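Local coordinates for protein PfVFT1 (PDB 5JKQ) that probably binds a small solute in the cleft between its two lobes, as other Venus flytrap and solute-binding proteins do, at residues Asn134-Leu139 with Ser155-Gln160; Asn179-Leu184 with Asn266-Phe271; Ala13-Asp18 with Ala57-Lys62; His40-Ser45 with Gly89-Tyr94. The protein carries 3 engineered substitutions. One frame throughout, in Å; residues are numbered along the deposited sequence.

Contact 1: Asn134-Leu139 with Ser155-Gln160. With SO4 (sulfate ion), chain E.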
loop_
_atom_site.group_PDB
_atom_site.type_symbol
_atom_site.label_atom_id
_atom_site.label_comp_id
_atom_site.label_asym_id
_atom_site.label_seq_id
_atom_site.Cartn_x
_atom_site.Cartn_y
_atom_site.Cartn_z
ATOM N N ASN A 134 -4.461 8.421 -14.368
ATOM C CA ASN A 134 -5.383 7.471 -13.752
ATOM C C ASN A 134 -4.986 6.051 -14.147
ATOM O O ASN A 134 -5.263 5.602 -15.261
ATOM C CB ASN A 134 -6.829 7.765 -14.167
ATOM C CG ASN A 134 -7.848 6.935 -13.397
ATOM O OD1 ASN A 134 -7.635 5.753 -13.124
ATOM N ND2 ASN A 134 -8.968 7.556 -13.045
ATOM N N VAL A 135 -4.334 5.348 -13.227
ATOM C CA VAL A 135 -3.832 4.009 -13.502
ATOM C C VAL A 135 -4.977 3.002 -13.543
ATOM O O VAL A 135 -4.917 2.017 -14.278
ATOM C CB VAL A 135 -2.794 3.568 -12.445
ATOM C CG1 VAL A 135 -2.195 2.213 -12.800
ATOM C CG2 VAL A 135 -1.690 4.606 -12.323
ATOM N N PHE A 136 -6.024 3.257 -12.764
ATOM C CA PHE A 136 -7.150 2.332 -12.682
ATOM C C PHE A 136 -7.952 2.291 -13.985
ATOM O O PHE A 136 -8.599 1.288 -14.289
ATOM C CB PHE A 136 -8.063 2.709 -11.511
ATOM C CG PHE A 136 -7.397 2.600 -10.166
ATOM C CD1 PHE A 136 -6.906 1.385 -9.718
ATOM C CD2 PHE A 136 -7.266 3.712 -9.350
ATOM C CE1 PHE A 136 -6.292 1.281 -8.485
ATOM C CE2 PHE A 136 -6.655 3.612 -8.113
ATOM C CZ PHE A 136 -6.167 2.396 -7.680
ATOM N N VAL A 137 -7.907 3.378 -14.749
ATOM C CA VAL A 137 -8.545 3.418 -16.061
ATOM C C VAL A 137 -7.751 2.550 -17.032
ATOM O O VAL A 137 -8.320 1.741 -17.765
ATOM C CB VAL A 137 -8.656 4.871 -16.595
ATOM C CG1 VAL A 137 -8.696 4.918 -18.126
ATOM C CG2 VAL A 137 -9.884 5.549 -16.013
ATOM N N ALA A 138 -6.433 2.723 -17.021
ATOM C CA ALA A 138 -5.548 1.943 -17.876
ATOM C C ALA A 138 -5.675 0.459 -17.561
ATOM O O ALA A 138 -5.599 -0.386 -18.456
ATOM C CB ALA A 138 -4.110 2.402 -17.707
ATOM N N LEU A 139 -5.878 0.150 -16.285
ATOM C CA LEU A 139 -6.024 -1.230 -15.847
ATOM C C LEU A 139 -7.314 -1.836 -16.389
ATOM O O LEU A 139 -7.313 -2.949 -16.916
ATOM C CB LEU A 139 -6.004 -1.312 -14.320
ATOM C CG LEU A 139 -6.051 -2.719 -13.720
ATOM C CD1 LEU A 139 -4.825 -3.528 -14.121
ATOM C CD2 LEU A 139 -6.169 -2.642 -12.209
ATOM N N SER A 155 -7.998 2.553 -1.810
ATOM C CA SER A 155 -8.036 3.478 -2.941
ATOM C C SER A 155 -9.407 3.538 -3.604
ATOM O O SER A 155 -10.120 2.538 -3.673
ATOM C CB SER A 155 -6.990 3.089 -3.988
ATOM O OG SER A 155 -5.683 3.104 -3.443
ATOM N N ARG A 156 -9.760 4.725 -4.090
ATOM C CA ARG A 156 -10.968 4.914 -4.886
ATOM C C ARG A 156 -10.791 4.309 -6.271
ATOM O O ARG A 156 -10.062 4.855 -7.102
ATOM C CB ARG A 156 -11.305 6.402 -5.018
ATOM C CG ARG A 156 -11.819 7.063 -3.749
ATOM C CD ARG A 156 -11.822 8.588 -3.871
ATOM N NE ARG A 156 -10.495 9.166 -3.651
ATOM C CZ ARG A 156 -9.610 9.445 -4.608
ATOM N NH1 ARG A 156 -9.883 9.209 -5.886
ATOM N NH2 ARG A 156 -8.435 9.968 -4.281
ATOM N N LEU A 157 -11.458 3.186 -6.516
ATOM C CA LEU A 157 -11.399 2.535 -7.820
ATOM C C LEU A 157 -12.394 3.187 -8.774
ATOM O O LEU A 157 -13.476 2.652 -9.021
ATOM C CB LEU A 157 -11.680 1.036 -7.685
ATOM C CG LEU A 157 -10.779 0.300 -6.688
ATOM C CD1 LEU A 157 -11.096 -1.190 -6.666
ATOM C CD2 LEU A 157 -9.308 0.537 -7.005
ATOM N N VAL A 158 -12.010 4.347 -9.303
ATOM C CA VAL A 158 -12.897 5.156 -10.132
ATOM C C VAL A 158 -12.223 5.637 -11.412
ATOM O O VAL A 158 -10.996 5.740 -11.483
ATOM C CB VAL A 158 -13.402 6.392 -9.358
ATOM C CG1 VAL A 158 -14.188 5.968 -8.126
ATOM C CG2 VAL A 158 -12.235 7.292 -8.957
ATOM N N ASP A 159 -13.038 5.938 -12.419
ATOM C CA ASP A 159 -12.543 6.519 -13.660
ATOM C C ASP A 159 -12.346 8.024 -13.480
ATOM O O ASP A 159 -12.417 8.536 -12.361
ATOM C CB ASP A 159 -13.504 6.221 -14.821
ATOM C CG ASP A 159 -14.933 6.671 -14.544
ATOM O OD1 ASP A 159 -15.141 7.576 -13.709
ATOM O OD2 ASP A 159 -15.856 6.113 -15.175
ATOM N N GLN A 160 -12.101 8.731 -14.577
ATOM C CA GLN A 160 -11.867 10.168 -14.512
ATOM C C GLN A 160 -13.151 10.931 -14.199
ATOM O O GLN A 160 -13.111 12.000 -13.588
ATOM C CB GLN A 160 -11.265 10.670 -15.827
ATOM C CG GLN A 160 -9.878 10.117 -16.143
ATOM C CD GLN A 160 -8.781 10.691 -15.254
ATOM O OE1 GLN A 160 -8.985 10.934 -14.065
ATOM N NE2 GLN A 160 -7.610 10.916 -15.836
HETATM S S SO4 E . -3.745 9.168 -18.451
HETATM O O1 SO4 E . -4.326 8.418 -17.339
HETATM O O2 SO4 E . -3.688 8.323 -19.640
HETATM O O3 SO4 E . -2.391 9.598 -18.108
HETATM O O4 SO4 E . -4.575 10.338 -18.722
#

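Contact 2: Asn179-Leu184 with Asn266-Phe271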
loop_
_atom_site.group_PDB
_atom_site.type_symbol
_atom_site.label_atom_id
_atom_site.label_comp_id
_atom_site.label_asym_id
_atom_site.label_seq_id
_atom_site.Cartn_x
_atom_site.Cartn_y
_atom_site.Cartn_z
ATOM N N ASN A 179 0.517 4.196 11.621
ATOM C CA ASN A 179 0.167 5.590 11.861
ATOM C C ASN A 179 0.462 5.987 13.302
ATOM O O ASN A 179 -0.126 5.445 14.239
ATOM C CB ASN A 179 -1.309 5.829 11.537
ATOM C CG ASN A 179 -1.624 5.603 10.076
ATOM O OD1 ASN A 179 -1.576 6.530 9.271
ATOM N ND2 ASN A 179 -1.940 4.364 9.723
ATOM N N LYS A 180 1.383 6.928 13.473
ATOM C CA LYS A 180 1.758 7.388 14.801
ATOM C C LYS A 180 0.877 8.557 15.225
ATOM O O LYS A 180 0.337 9.280 14.387
ATOM C CB LYS A 180 3.235 7.783 14.831
ATOM C CG LYS A 180 4.156 6.687 14.316
ATOM C CD LYS A 180 5.615 7.063 14.472
ATOM C CE LYS A 180 6.526 6.025 13.838
ATOM N NZ LYS A 180 6.330 4.666 14.416
ATOM N N ILE A 181 0.724 8.717 16.533
ATOM C CA ILE A 181 -0.107 9.773 17.095
ATOM C C ILE A 181 0.743 10.640 18.008
ATOM O O ILE A 181 1.273 10.155 19.006
ATOM C CB ILE A 181 -1.305 9.196 17.886
ATOM C CG1 ILE A 181 -2.188 8.353 16.963
ATOM C CG2 ILE A 181 -2.128 10.319 18.523
ATOM C CD1 ILE A 181 -3.255 7.556 17.683
HETATM N N MSE A 182 0.883 11.916 17.663
HETATM C CA MSE A 182 1.586 12.843 18.537
HETATM C C MSE A 182 0.590 13.709 19.299
HETATM O O MSE A 182 -0.417 14.164 18.751
HETATM C CB MSE A 182 2.576 13.706 17.751
HETATM C CG MSE A 182 2.011 14.538 16.629
HETATM SE SE MSE A 182 3.434 15.676 15.908
HETATM C CE MSE A 182 3.625 16.893 17.412
ATOM N N ILE A 183 0.879 13.912 20.580
ATOM C CA ILE A 183 -0.035 14.585 21.491
ATOM C C ILE A 183 0.751 15.241 22.623
ATOM O O ILE A 183 1.848 14.799 22.964
ATOM C CB ILE A 183 -1.073 13.589 22.070
ATOM C CG1 ILE A 183 -2.098 14.313 22.950
ATOM C CG2 ILE A 183 -0.368 12.473 22.845
ATOM C CD1 ILE A 183 -3.268 13.441 23.384
ATOM N N LEU A 184 0.194 16.304 23.194
ATOM C CA LEU A 184 0.820 16.975 24.326
ATOM C C LEU A 184 0.826 16.062 25.549
ATOM O O LEU A 184 -0.183 15.435 25.867
ATOM C CB LEU A 184 0.088 18.279 24.642
ATOM C CG LEU A 184 0.162 19.350 23.554
ATOM C CD1 LEU A 184 -0.915 20.402 23.758
ATOM C CD2 LEU A 184 1.541 19.992 23.542
ATOM N N ASN A 266 4.342 13.920 23.274
ATOM C CA ASN A 266 4.305 12.470 23.325
ATOM C C ASN A 266 4.046 11.916 21.937
ATOM O O ASN A 266 3.253 12.482 21.189
ATOM C CB ASN A 266 3.215 12.011 24.291
ATOM C CG ASN A 266 3.708 10.984 25.282
ATOM O OD1 ASN A 266 3.523 11.138 26.488
ATOM N ND2 ASN A 266 4.337 9.928 24.783
ATOM N N VAL A 267 4.718 10.825 21.588
ATOM C CA VAL A 267 4.453 10.136 20.328
ATOM C C VAL A 267 4.437 8.626 20.548
ATOM O O VAL A 267 5.411 8.052 21.035
ATOM C CB VAL A 267 5.498 10.481 19.248
ATOM C CG1 VAL A 267 5.035 9.974 17.889
ATOM C CG2 VAL A 267 5.744 11.982 19.183
ATOM N N PHE A 268 3.325 7.993 20.187
ATOM C CA PHE A 268 3.187 6.548 20.315
ATOM C C PHE A 268 2.596 5.953 19.042
ATOM O O PHE A 268 1.862 6.621 18.311
ATOM C CB PHE A 268 2.317 6.192 21.527
ATOM C CG PHE A 268 0.932 6.777 21.480
ATOM C CD1 PHE A 268 -0.093 6.111 20.828
ATOM C CD2 PHE A 268 0.654 7.986 22.097
ATOM C CE1 PHE A 268 -1.369 6.643 20.785
ATOM C CE2 PHE A 268 -0.621 8.523 22.059
ATOM C CZ PHE A 268 -1.632 7.849 21.401
ATOM N N ASP A 269 2.933 4.693 18.781
ATOM C CA ASP A 269 2.448 3.986 17.604
ATOM C C ASP A 269 1.086 3.365 17.897
ATOM O O ASP A 269 0.973 2.459 18.723
ATOM C CB ASP A 269 3.453 2.907 17.181
ATOM C CG ASP A 269 3.262 2.454 15.742
ATOM O OD1 ASP A 269 2.139 2.579 15.209
ATOM O OD2 ASP A 269 4.245 1.970 15.143
ATOM N N SER A 270 0.051 3.865 17.227
ATOM C CA SER A 270 -1.304 3.349 17.402
ATOM C C SER A 270 -1.436 1.927 16.870
ATOM O O SER A 270 -2.354 1.199 17.248
ATOM C CB SER A 270 -2.317 4.248 16.693
ATOM O OG SER A 270 -2.147 4.190 15.286
ATOM N N PHE A 271 -0.517 1.556 15.980
ATOM C CA PHE A 271 -0.548 0.275 15.276
ATOM C C PHE A 271 -1.799 0.141 14.408
ATOM O O PHE A 271 -2.158 -0.958 13.987
ATOM C CB PHE A 271 -0.453 -0.893 16.266
ATOM C CG PHE A 271 0.845 -0.939 17.024
ATOM C CD1 PHE A 271 2.052 -0.904 16.348
ATOM C CD2 PHE A 271 0.858 -1.015 18.407
ATOM C CE1 PHE A 271 3.248 -0.947 17.034
ATOM C CE2 PHE A 271 2.055 -1.059 19.101
ATOM C CZ PHE A 271 3.252 -1.024 18.410
#

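Contact 3: Ala13-Asp18 with Ala57-Lys62. Engineered in segment 13-18: Ala13 (natural residue Ser). Engineered in segment 57-62: Ala57 (natural residue Ser).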
loop_
_atom_site.group_PDB
_atom_site.type_symbol
_atom_site.label_atom_id
_atom_site.label_comp_id
_atom_site.label_asym_id
_atom_site.label_seq_id
_atom_site.Cartn_x
_atom_site.Cartn_y
_atom_site.Cartn_z
ATOM N N ALA A 13 -7.294 -12.879 -14.379
ATOM C CA ALA A 13 -6.157 -12.455 -13.566
ATOM C C ALA A 13 -5.983 -13.331 -12.327
ATOM O O ALA A 13 -5.132 -13.053 -11.483
ATOM C CB ALA A 13 -6.328 -11.000 -13.153
ATOM N N LYS A 14 -6.781 -14.391 -12.217
ATOM C CA LYS A 14 -6.774 -15.214 -11.011
ATOM C C LYS A 14 -5.415 -15.864 -10.775
ATOM O O LYS A 14 -4.850 -15.759 -9.687
ATOM C CB LYS A 14 -7.850 -16.296 -11.086
ATOM C CG LYS A 14 -8.155 -16.936 -9.735
ATOM C CD LYS A 14 -8.295 -18.440 -9.852
ATOM C CE LYS A 14 -8.604 -19.094 -8.519
ATOM N NZ LYS A 14 -7.512 -18.905 -7.522
ATOM N N ARG A 15 -4.895 -16.539 -11.794
ATOM C CA ARG A 15 -3.611 -17.217 -11.675
ATOM C C ARG A 15 -2.473 -16.209 -11.521
ATOM O O ARG A 15 -1.483 -16.481 -10.843
ATOM C CB ARG A 15 -3.370 -18.115 -12.888
ATOM C CG ARG A 15 -2.193 -19.062 -12.736
ATOM C CD ARG A 15 -2.279 -20.196 -13.742
ATOM N NE ARG A 15 -2.285 -19.708 -15.124
ATOM C CZ ARG A 15 -1.373 -20.007 -16.048
ATOM N NH1 ARG A 15 -0.348 -20.808 -15.772
ATOM N NH2 ARG A 15 -1.492 -19.500 -17.268
ATOM N N LEU A 16 -2.623 -15.046 -12.148
ATOM C CA LEU A 16 -1.651 -13.967 -12.004
ATOM C C LEU A 16 -1.591 -13.497 -10.551
ATOM O O LEU A 16 -0.513 -13.255 -10.013
ATOM C CB LEU A 16 -2.002 -12.801 -12.934
ATOM C CG LEU A 16 -1.287 -11.465 -12.705
ATOM C CD1 LEU A 16 0.223 -11.608 -12.869
ATOM C CD2 LEU A 16 -1.835 -10.402 -13.651
ATOM N N ILE A 17 -2.756 -13.378 -9.921
ATOM C CA ILE A 17 -2.836 -12.949 -8.528
ATOM C C ILE A 17 -2.250 -14.009 -7.599
ATOM O O ILE A 17 -1.579 -13.683 -6.621
ATOM C CB ILE A 17 -4.300 -12.650 -8.121
ATOM C CG1 ILE A 17 -4.811 -11.425 -8.875
ATOM C CG2 ILE A 17 -4.426 -12.391 -6.617
ATOM C CD1 ILE A 17 -6.313 -11.333 -8.943
ATOM N N ASP A 18 -2.502 -15.276 -7.910
ATOM C CA ASP A 18 -2.060 -16.371 -7.053
ATOM C C ASP A 18 -0.544 -16.547 -7.083
ATOM O O ASP A 18 0.087 -16.680 -6.035
ATOM C CB ASP A 18 -2.743 -17.677 -7.461
ATOM C CG ASP A 18 -4.245 -17.639 -7.254
ATOM O OD1 ASP A 18 -4.710 -16.882 -6.374
ATOM O OD2 ASP A 18 -4.963 -18.370 -7.967
ATOM N N ALA A 57 5.723 -23.268 -5.505
ATOM C CA ALA A 57 6.088 -24.547 -6.100
ATOM C C ALA A 57 4.888 -25.261 -6.727
ATOM O O ALA A 57 5.032 -25.956 -7.733
ATOM C CB ALA A 57 6.738 -25.437 -5.056
ATOM N N ASP A 58 3.709 -25.080 -6.139
ATOM C CA ASP A 58 2.508 -25.774 -6.595
ATOM C C ASP A 58 1.870 -25.131 -7.825
ATOM O O ASP A 58 1.233 -25.818 -8.623
ATOM C CB ASP A 58 1.470 -25.832 -5.473
ATOM C CG ASP A 58 1.969 -26.573 -4.252
ATOM O OD1 ASP A 58 2.915 -27.375 -4.387
ATOM O OD2 ASP A 58 1.406 -26.355 -3.159
ATOM N N ILE A 59 2.037 -23.820 -7.975
ATOM C CA ILE A 59 1.302 -23.068 -8.988
ATOM C C ILE A 59 1.633 -23.529 -10.404
ATOM O O ILE A 59 2.798 -23.696 -10.769
ATOM C CB ILE A 59 1.577 -21.546 -8.879
ATOM C CG1 ILE A 59 1.275 -21.037 -7.466
ATOM C CG2 ILE A 59 0.744 -20.763 -9.896
ATOM C CD1 ILE A 59 -0.147 -21.280 -6.993
ATOM N N ASN A 60 0.581 -23.723 -11.191
ATOM C CA ASN A 60 0.699 -24.081 -12.598
ATOM C C ASN A 60 1.333 -22.950 -13.395
ATOM O O ASN A 60 0.834 -21.826 -13.389
ATOM C CB ASN A 60 -0.683 -24.424 -13.161
ATOM C CG ASN A 60 -0.656 -24.738 -14.643
ATOM O OD1 ASN A 60 0.355 -25.192 -15.178
ATOM N ND2 ASN A 60 -1.776 -24.499 -15.314
ATOM N N VAL A 61 2.438 -23.252 -14.068
ATOM C CA VAL A 61 3.153 -22.259 -14.867
ATOM C C VAL A 61 3.068 -22.603 -16.349
ATOM O O VAL A 61 3.902 -22.182 -17.149
ATOM C CB VAL A 61 4.632 -22.152 -14.447
ATOM C CG1 VAL A 61 4.736 -21.652 -13.026
ATOM C CG2 VAL A 61 5.343 -23.495 -14.592
ATOM N N LYS A 62 2.045 -23.373 -16.700
ATOM C CA LYS A 62 1.816 -23.781 -18.076
ATOM C C LYS A 62 1.034 -22.688 -18.807
ATOM O O LYS A 62 0.239 -21.976 -18.194
ATOM C CB LYS A 62 1.069 -25.118 -18.095
ATOM C CG LYS A 62 0.993 -25.805 -19.442
ATOM C CD LYS A 62 0.714 -27.293 -19.259
ATOM C CE LYS A 62 0.111 -27.923 -20.504
ATOM N NZ LYS A 62 0.901 -27.628 -21.731
#

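Contact 4: His40-Ser45 with Gly89-Tyr94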
loop_
_atom_site.group_PDB
_atom_site.type_symbol
_atom_site.label_atom_id
_atom_site.label_comp_id
_atom_site.label_asym_id
_atom_site.label_seq_id
_atom_site.Cartn_x
_atom_site.Cartn_y
_atom_site.Cartn_z
ATOM N N HIS A 40 16.907 -0.229 2.230
ATOM C CA HIS A 40 16.413 1.110 1.935
ATOM C C HIS A 40 16.056 1.867 3.208
ATOM O O HIS A 40 15.735 3.054 3.162
ATOM C CB HIS A 40 15.194 1.038 1.020
ATOM C CG HIS A 40 15.519 0.635 -0.383
ATOM N ND1 HIS A 40 16.253 1.432 -1.234
ATOM C CD2 HIS A 40 15.205 -0.478 -1.086
ATOM C CE1 HIS A 40 16.380 0.826 -2.401
ATOM N NE2 HIS A 40 15.753 -0.335 -2.338
ATOM N N ASN A 41 16.121 1.172 4.341
ATOM C CA ASN A 41 15.799 1.756 5.636
ATOM C C ASN A 41 14.428 2.425 5.621
ATOM O O ASN A 41 14.267 3.555 6.086
ATOM C CB ASN A 41 16.873 2.764 6.050
ATOM C CG ASN A 41 16.875 3.032 7.543
ATOM O OD1 ASN A 41 16.770 2.110 8.351
ATOM N ND2 ASN A 41 16.980 4.301 7.915
ATOM N N VAL A 42 13.448 1.717 5.064
ATOM C CA VAL A 42 12.074 2.206 5.007
ATOM C C VAL A 42 11.245 1.547 6.106
ATOM O O VAL A 42 11.524 0.422 6.522
ATOM C CB VAL A 42 11.429 1.946 3.626
ATOM C CG1 VAL A 42 12.066 2.840 2.568
ATOM C CG2 VAL A 42 11.542 0.480 3.231
ATOM N N ASP A 43 10.232 2.267 6.577
ATOM C CA ASP A 43 9.461 1.849 7.742
ATOM C C ASP A 43 8.190 1.104 7.338
ATOM O O ASP A 43 7.078 1.566 7.597
ATOM C CB ASP A 43 9.120 3.072 8.598
ATOM C CG ASP A 43 8.646 2.702 9.992
ATOM O OD1 ASP A 43 8.809 1.531 10.396
ATOM O OD2 ASP A 43 8.123 3.594 10.692
ATOM N N TYR A 44 8.366 -0.054 6.706
ATOM C CA TYR A 44 7.245 -0.893 6.297
ATOM C C TYR A 44 7.291 -2.246 6.994
ATOM O O TYR A 44 8.366 -2.750 7.321
ATOM C CB TYR A 44 7.248 -1.106 4.782
ATOM C CG TYR A 44 7.024 0.144 3.964
ATOM C CD1 TYR A 44 5.821 0.834 4.025
ATOM C CD2 TYR A 44 8.009 0.619 3.110
ATOM C CE1 TYR A 44 5.611 1.971 3.271
ATOM C CE2 TYR A 44 7.810 1.753 2.352
ATOM C CZ TYR A 44 6.608 2.427 2.434
ATOM O OH TYR A 44 6.408 3.559 1.680
ATOM N N SER A 45 6.114 -2.829 7.208
ATOM C CA SER A 45 6.004 -4.189 7.724
ATOM C C SER A 45 5.361 -5.085 6.669
ATOM O O SER A 45 4.504 -4.639 5.906
ATOM C CB SER A 45 5.190 -4.215 9.020
ATOM O OG SER A 45 3.834 -3.883 8.782
ATOM N N GLY A 89 11.685 9.903 -3.383
ATOM C CA GLY A 89 13.060 9.682 -2.981
ATOM C C GLY A 89 13.413 8.210 -2.942
ATOM O O GLY A 89 13.196 7.484 -3.913
ATOM N N ILE A 90 13.958 7.770 -1.814
ATOM C CA ILE A 90 14.397 6.388 -1.669
ATOM C C ILE A 90 13.195 5.446 -1.638
ATOM O O ILE A 90 13.297 4.277 -2.010
ATOM C CB ILE A 90 15.248 6.201 -0.390
ATOM C CG1 ILE A 90 16.034 4.885 -0.447
ATOM C CG2 ILE A 90 14.375 6.277 0.876
ATOM C CD1 ILE A 90 17.116 4.848 -1.522
ATOM N N ILE A 91 12.057 5.970 -1.198
ATOM C CA ILE A 91 10.820 5.201 -1.139
ATOM C C ILE A 91 10.390 4.762 -2.537
ATOM O O ILE A 91 9.757 3.719 -2.703
ATOM C CB ILE A 91 9.701 6.027 -0.461
ATOM C CG1 ILE A 91 9.900 5.995 1.053
ATOM C CG2 ILE A 91 8.307 5.492 -0.803
ATOM C CD1 ILE A 91 9.091 7.023 1.802
ATOM N N GLY A 92 10.745 5.558 -3.540
ATOM C CA GLY A 92 10.416 5.236 -4.916
ATOM C C GLY A 92 10.402 6.456 -5.815
ATOM O O GLY A 92 9.631 7.391 -5.595
ATOM N N ASN A 93 11.257 6.437 -6.833
ATOM C CA ASN A 93 11.359 7.531 -7.792
ATOM C C ASN A 93 10.930 7.083 -9.186
ATOM O O ASN A 93 11.600 6.264 -9.818
ATOM C CB ASN A 93 12.790 8.070 -7.825
ATOM C CG ASN A 93 12.916 9.346 -8.631
ATOM O OD1 ASN A 93 11.935 9.851 -9.177
ATOM N ND2 ASN A 93 14.126 9.885 -8.697
ATOM N N TYR A 94 9.814 7.636 -9.658
ATOM C CA TYR A 94 9.243 7.265 -10.949
ATOM C C TYR A 94 9.380 8.383 -11.982
ATOM O O TYR A 94 8.711 8.365 -13.016
ATOM C CB TYR A 94 7.768 6.890 -10.785
ATOM C CG TYR A 94 7.543 5.661 -9.934
ATOM C CD1 TYR A 94 7.609 5.729 -8.548
ATOM C CD2 TYR A 94 7.263 4.432 -10.516
ATOM C CE1 TYR A 94 7.405 4.610 -7.768
ATOM C CE2 TYR A 94 7.056 3.307 -9.744
ATOM C CZ TYR A 94 7.129 3.402 -8.371
ATOM O OH TYR A 94 6.922 2.284 -7.599
#

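Contact 1: Asn134-Leu139 with Ser155-Gln160
Phe136 meets Leu157 through its ring and Asn134 meets Val158 through its amide, the two largest shares of the contact on the helix side, and together they make a clear example of a helix start that holds a neighbouring loop. The Phe136 ring receives Leu157 over one face: Leu157 CD2 sits 3.7 Å from the Phe136 ring centroid, a CH-pi contact shifted toward the rim, and the two side chains cross at about a right angle. Ser155 CB meets Phe136 CZ obliquely at 3.8 Å. Asn134, the N-cap of helix 135-140, uses both ends of its amide. Asn134 OD1 accepts from Val137 N at 2.9 Å, the donor lying above the carbonyl plane, while Asn134 ND2 sends an almost straight bond, in the plane of its amide, to Val158 O (3.1 Å, 171°). Cap and loop bond together fix the rotation of one group. Gln160 bends at chi2 and lays its CD 3.7 Å from Asn134 CB. A sulfate, probably from the crystallisation liquor, accepts from the backbone N of Asn134 and of Asp133. Outside the two segments, Phe136 meets Tyr279 of strand 265-281 edge-to-face and touches Leu168 of strand 168-170.

Contact 2: Asn179-Leu184 with Asn266-Phe271
Phe268 holds CG between its backbone N and carbonyl carbon (chi1 59°), which starts its ring toward Ile181, the residue paired with it across two antiparallel strands. Ile181 CB lies over the Phe268 ring, 4.1 Å from its centroid, in a CH-pi contact, and the CG1 branch of Ile181 leads on to CD1, which reaches Phe268 CE1 at 3.7 Å. Ile183 CG2 comes instead to the ring edge, 4.0 Å from Phe268 CE2. On the other face Lys180 turns at its last torsion (chi4 -58°), which sets NZ 3.5 Å from Asp269 OD2 in a salt bridge. Asp269 OD1 is engaged elsewhere: it accepts from Phe271 N in an Asx turn and is bonded to Ser178 OG. Ladder bonds run both ways in the hydrogen-bonded pairs Ile181-Phe268 and Ile183-Asn266, the latter pair with Asn266 N 2.7 Å from Ile183 O. Toward Asn179 the regular pattern yields to a side chain, for Ser270 OG donates to Asn179 O at 2.6 Å, in the carbonyl plane, backed by a weak bond from Ser270 N. The N-to-C directions of the two short segments differ by 157°, an antiparallel pair within a mixed sheet. Strand 175-184 bonds on to strand 250-253, through Lys180 with Ile253 and Met182 with Gly251, while helix 236-244 packs against the selenomethionine Met182 and helix 212-222 packs on Ile181.

Contact 3: Ala13-Asp18 with Ala57-Lys62
An Asx turn at Asn60 shapes the loop that receives Arg15, a residue in the first turn of helix 14-29. Asn60 OD1 accepts from Lys62 N at 2.9 Å, and the backbone oxygens of the same two residues both meet the guanidinium. Arg15 runs out extended, CG anti to the backbone N (chi1 -169°), and then bends at chi3, which swings NE round. Its NH1 donates twice: to Asn60 O at 2.8 Å, with the acceptor in the guanidinium plane, and to Lys62 O, also at 2.8 Å, with the acceptor tilted 28° out of that plane. A weak bond from Arg15 NH2 to Lys62 O, 3.2 Å long, adds to the grip on this second carbonyl. Arg15 NE turns to Asp67 OD2 in a salt bridge, so the charge has an acidic partner besides the loop backbone. Apolar contact is slight by comparison: Ile59 CG2 is 4.4 Å from Arg15 CG, and Ile59 CD1 is 4.5 Å from Asp18 CB. The Asp18 carboxylate itself serves the helix, where its OD2 takes Lys14 NZ on the syn lone pair in a salt bridge of 2.6 Å. Beyond the loop stands helix 102-118, whose His117 bonds Ile59 O and touches Val61; Leu16 packs on Trp111 of that helix and on Val68 and Ile72 of helix 68-75.

Contact 4: His40-Ser45 with Gly89-Tyr94
His40 and Ile90 make one close point of this contact and Tyr44 with Ile91 a second, with a looser valine between. His40 presents the edge of its ring: His40 ND1 is 3.5 Å from Ile90 CD1, near the ring plane, and equally 3.5 Å from Ile90 CG1, the two side chains crossing obliquely. The other ring nitrogen, NE2, bonds Asp105 OD2, which would help to set the ring's rotation. Ile90 keeps CG1 anti to its backbone N (chi1 -164°), the branch that meets the imidazole. Val42 fits more loosely: its CG1 approaches Ile91 CG1 at 4.1 Å and stands 4.5 Å from Ile90 CG2. Tyr44 OH then comes to the Ile91 CG2 methyl at 3.7 Å, the two side chains crossing at about a right angle. That hydroxyl finds its polar partner in Trp103 NE1. No hydrogen bond joins the two segments, the contact is one of van der Waals packing, and Ile90 remains exposed to solvent. Turns shape both loops: Asn41, with positive phi, closes helix 32-39 in a Schellman motif, and Gly92 N bonds back to Gly89 O at 3.1 Å. The start of helix 102-118 borders both segments: Ile90 and Ile91 share backbone bonds with Phe102 and Trp103, Val42 touches Phe102, Tyr44 meets Trp103 edge-to-face, and Ser45 pairs with Lys176 of strand 175-184.

Contact 2 is the partly buried member of the set, a strand pair; contacts 1, 3 and 4 lie at the surface and fasten loops. Their chemistry follows their places. Contacts 1 and 3 both set the first turn of a helix against a loop and spend side-chain donors on loop carbonyls, an asparagine amide in one and a guanidinium in the other, whereas contact 4 relies on isoleucine and valine branches meeting a ring edge and a hydroxyl, without a hydrogen bond between its segments. Strand 265-281 supplies one side of contact 2 and also packs on residues of contact 1 and on helix segment 13-18. Contacts 2 and 4 touch, Lys180 NZ lying 4.3 Å from Asp43 OD2; contacts 2 and 3 lie on opposite sides of the chain's centre.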